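Local coordinates for globin protein (Ramazzottius varieornatus, PDB 5ZIQ), which is a hexacoordinated heme-binding globin of unknown precise role that may bind or carry oxygen, at residues K36-N41 with V135-T140. Residues are numbered along the deposited sequence; the frame is centred on the assembly and turned at random.
Sequences KTFSRN and VFALQT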
ATOM      1  N   LYS A  36      -9.206  10.187  -2.989  1.00 11.59           N
ATOM      2  CA  LYS A  36     -10.336  10.035  -3.909  1.00 13.80           C
ATOM      3  C   LYS A  36      -9.819  10.194  -5.335  1.00 14.43           C
ATOM      4  O   LYS A  36     -10.127   9.374  -6.213  1.00 15.80           O
ATOM      5  CB  LYS A  36     -11.506  11.008  -3.593  1.00 15.69           C
ATOM      6  CG  LYS A  36     -12.761  10.739  -4.436  1.00 18.46           C
ATOM      7  CD  LYS A  36     -13.291   9.340  -4.179  1.00 21.92           C
ATOM      8  CE  LYS A  36     -14.617   9.093  -4.868  1.00 24.70           C
ATOM      9  NZ  LYS A  36     -14.931   7.632  -4.941  1.00 27.13           N
ATOM     10  N   THR A  37      -8.982  11.208  -5.551  1.00 13.52           N
ATOM     11  CA  THR A  37      -8.335  11.405  -6.850  1.00 13.81           C
ATOM     12  C   THR A  37      -7.460  10.206  -7.266  1.00 12.95           C
ATOM     13  O   THR A  37      -7.593   9.664  -8.376  1.00 15.08           O
ATOM     14  CB  THR A  37      -7.534  12.716  -6.855  1.00 16.13           C
ATOM     15  OG1 THR A  37      -8.425  13.785  -6.509  1.00 19.83           O
ATOM     16  CG2 THR A  37      -6.908  12.983  -8.230  1.00 16.65           C
ATOM     17  N   PHE A  38      -6.582   9.781  -6.368  1.00 12.03           N
ATOM     18  CA  PHE A  38      -5.670   8.666  -6.636  1.00 12.16           C
ATOM     19  C   PHE A  38      -6.396   7.363  -6.968  1.00 12.64           C
ATOM     20  O   PHE A  38      -5.923   6.558  -7.789  1.00 14.23           O
ATOM     21  CB  PHE A  38      -4.809   8.460  -5.396  1.00 11.14           C
ATOM     22  CG  PHE A  38      -3.788   7.367  -5.531  1.00 10.43           C
ATOM     23  CD1 PHE A  38      -2.754   7.465  -6.471  1.00 11.10           C
ATOM     24  CD2 PHE A  38      -3.868   6.223  -4.729  1.00 10.75           C
ATOM     25  CE1 PHE A  38      -1.798   6.456  -6.580  1.00 11.19           C
ATOM     26  CE2 PHE A  38      -2.909   5.210  -4.835  1.00 11.33           C
ATOM     27  CZ  PHE A  38      -1.871   5.327  -5.763  1.00 11.36           C
ATOM     28  N   SER A  39      -7.547   7.165  -6.329  1.00 11.65           N
ATOM     29  CA  SER A  39      -8.268   5.900  -6.407  1.00 11.62           C
ATOM     30  C   SER A  39      -8.973   5.688  -7.723  1.00 11.35           C
ATOM     31  O   SER A  39      -9.574   4.641  -7.905  1.00 11.91           O
ATOM     32  CB  SER A  39      -9.261   5.769  -5.248  1.00 13.15           C
ATOM     33  OG  SER A  39     -10.372   6.615  -5.438  1.00 15.71           O
ATOM     34  N   ARG A  40      -8.895   6.666  -8.631  1.00 11.10           N
ATOM     35  CA  ARG A  40      -9.592   6.549  -9.920  1.00  9.88           C
ATOM     36  C   ARG A  40      -9.116   5.311 -10.707  1.00  9.80           C
ATOM     37  O   ARG A  40      -9.906   4.656 -11.407  1.00 10.28           O
ATOM     38  CB  ARG A  40      -9.411   7.836 -10.736  1.00 10.80           C
ATOM     39  CG  ARG A  40     -10.100   7.833 -12.109  1.00 11.36           C
ATOM     40  CD  ARG A  40     -11.615   7.590 -12.051  1.00 11.93           C
ATOM     41  NE  ARG A  40     -12.157   7.478 -13.410  1.00 12.06           N
ATOM     42  CZ  ARG A  40     -12.070   6.403 -14.186  1.00 10.91           C
ATOM     43  NH1 ARG A  40     -11.498   5.280 -13.758  1.00 11.09           N
ATOM     44  NH2 ARG A  40     -12.566   6.445 -15.419  1.00 11.45           N
ATOM     45  N   ASN A  41      -7.823   4.984 -10.600  1.00 10.25           N
ATOM     46  CA  ASN A  41      -7.267   3.824 -11.300  1.00  9.99           C
ATOM     47  C   ASN A  41      -6.489   2.963 -10.317  1.00  9.78           C
ATOM     48  O   ASN A  41      -5.260   2.847 -10.384  1.00 11.09           O
ATOM     49  CB  ASN A  41      -6.385   4.278 -12.474  1.00 11.21           C
ATOM     50  CG  ASN A  41      -7.185   5.028 -13.517  1.00 10.63           C
ATOM     51  OD1 ASN A  41      -7.841   4.417 -14.366  1.00 14.19           O
ATOM     52  ND2 ASN A  41      -7.205   6.342 -13.409  1.00 13.13           N
ATOM     53  N   VAL A 135       4.266   5.489  -2.106  1.00 11.98           N
ATOM     54  CA  VAL A 135       4.655   6.900  -2.309  1.00 13.48           C
ATOM     55  C   VAL A 135       4.978   7.201  -3.782  1.00 13.27           C
ATOM     56  O   VAL A 135       4.521   8.205  -4.332  1.00 14.08           O
ATOM     57  CB  VAL A 135       5.815   7.294  -1.367  1.00 14.97           C
ATOM     58  CG1 VAL A 135       6.446   8.619  -1.769  1.00 16.84           C
ATOM     59  CG2 VAL A 135       5.311   7.335   0.066  1.00 15.40           C
ATOM     60  N   PHE A 136       5.744   6.320  -4.416  1.00 14.34           N
ATOM     61  CA  PHE A 136       6.052   6.463  -5.843  1.00 15.15           C
ATOM     62  C   PHE A 136       4.788   6.554  -6.688  1.00 14.64           C
ATOM     63  O   PHE A 136       4.677   7.421  -7.556  1.00 16.73           O
ATOM     64  CB  PHE A 136       6.943   5.330  -6.346  1.00 16.96           C
ATOM     65  CG  PHE A 136       7.225   5.405  -7.819  1.00 18.30           C
ATOM     66  CD1 PHE A 136       8.078   6.386  -8.331  1.00 19.35           C
ATOM     67  CD2 PHE A 136       6.612   4.516  -8.700  1.00 17.86           C
ATOM     68  CE1 PHE A 136       8.336   6.453  -9.691  1.00 21.71           C
ATOM     69  CE2 PHE A 136       6.864   4.582 -10.069  1.00 20.27           C
ATOM     70  CZ  PHE A 136       7.718   5.560 -10.560  1.00 18.27           C
ATOM     71  N   ALA A 137       3.846   5.643  -6.447  1.00 12.95           N
ATOM     72  CA  ALA A 137       2.605   5.651  -7.212  1.00 12.58           C
ATOM     73  C   ALA A 137       1.806   6.922  -6.950  1.00 13.02           C
ATOM     74  O   ALA A 137       1.243   7.499  -7.877  1.00 13.57           O
ATOM     75  CB  ALA A 137       1.775   4.413  -6.923  1.00 12.99           C
ATOM     76  N   LEU A 138       1.750   7.340  -5.686  1.00 11.09           N
ATOM     77  CA  LEU A 138       1.098   8.611  -5.325  1.00 11.19           C
ATOM     78  C   LEU A 138       1.729   9.813  -6.035  1.00 13.04           C
ATOM     79  O   LEU A 138       1.023  10.599  -6.639  1.00 13.98           O
ATOM     80  CB  LEU A 138       1.099   8.809  -3.806  1.00 10.23           C
ATOM     81  CG  LEU A 138       0.126   7.921  -3.022  1.00  9.56           C
ATOM     82  CD1 LEU A 138       0.536   7.904  -1.555  1.00 11.44           C
ATOM     83  CD2 LEU A 138      -1.320   8.396  -3.193  1.00 10.82           C
ATOM     84  N   GLN A 139       3.057   9.935  -5.967  1.00 14.54           N
ATOM     85  CA  GLN A 139       3.775  11.053  -6.625  1.00 17.06           C
ATOM     86  C   GLN A 139       3.492  11.072  -8.109  1.00 17.16           C
ATOM     87  O   GLN A 139       3.177  12.113  -8.679  1.00 20.53           O
ATOM     88  CB  GLN A 139       5.276  10.888  -6.491  1.00 22.97           C
ATOM     89  CG  GLN A 139       5.830  11.053  -5.111  1.00 25.99           C
ATOM     90  CD  GLN A 139       7.339  10.891  -5.067  1.00 30.54           C
ATOM     91  OE1 GLN A 139       7.915   9.977  -5.682  1.00 34.94           O
ATOM     92  NE2 GLN A 139       7.987  11.772  -4.332  1.00 30.56           N
ATOM     93  N   THR A 140       3.645   9.911  -8.733  1.00 18.13           N
ATOM     94  CA  THR A 140       3.557   9.795 -10.191  1.00 20.95           C
ATOM     95  C   THR A 140       2.140  10.094 -10.673  1.00 19.63           C
ATOM     96  O   THR A 140       1.941  10.795 -11.669  1.00 22.83           O
ATOM     97  CB  THR A 140       4.013   8.400 -10.668  1.00 24.85           C
ATOM     98  OG1 THR A 140       5.293   8.106 -10.102  1.00 29.35           O
ATOM     99  CG2 THR A 140       4.130   8.332 -12.187  1.00 30.08           C
TER
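Phe38 packs its ring against Ala137 and Leu138 in a small, buried, largely apolar helix-helix contact of the globin fold, where the last turn of helix 25-38 meets helix 127-142. About 148 Å² is buried, and Phe38 is the one residue of 36-41 that reaches across. By their order in the chain these are probably the A and G helices. The contact is structural packing away from the heme, with the Phe38 side chain about 11 Å from the cofactor.

CG of Phe38 stands anti to the backbone N (chi1 -178°), which carries the ring out from its helix toward the other. There one branch of Leu138 does the touching: CD2 sits over the middle of a ring face, 3.5 Å from the centroid and 11° off the normal, a well-centred CH-pi contact. The two side chains cross at about a right angle, and CD2 is the leucine methyl that meets the ring. Ala137 meets the far end of the phenyl group, its CB lying 3.9 Å from Phe38 CZ. Phe38 also stacks edge-to-face with Trp35, and its side chain touches Ala45, Leu134 and Thr141, while Leu138 also packs on Tyr154 and Ile158 of helix 148-170. Replacing Phe38 with an alanine would probably open a gap between the two helices and leave the CD2 methyl of Leu138 without the face it rests on. The ring edge also meets the backbone: the carbonyl oxygen of Ala137, which accepts a hydrogen bond from Thr141 OG1, lies near the ring plane, 3.5 Å from Phe38 CE1.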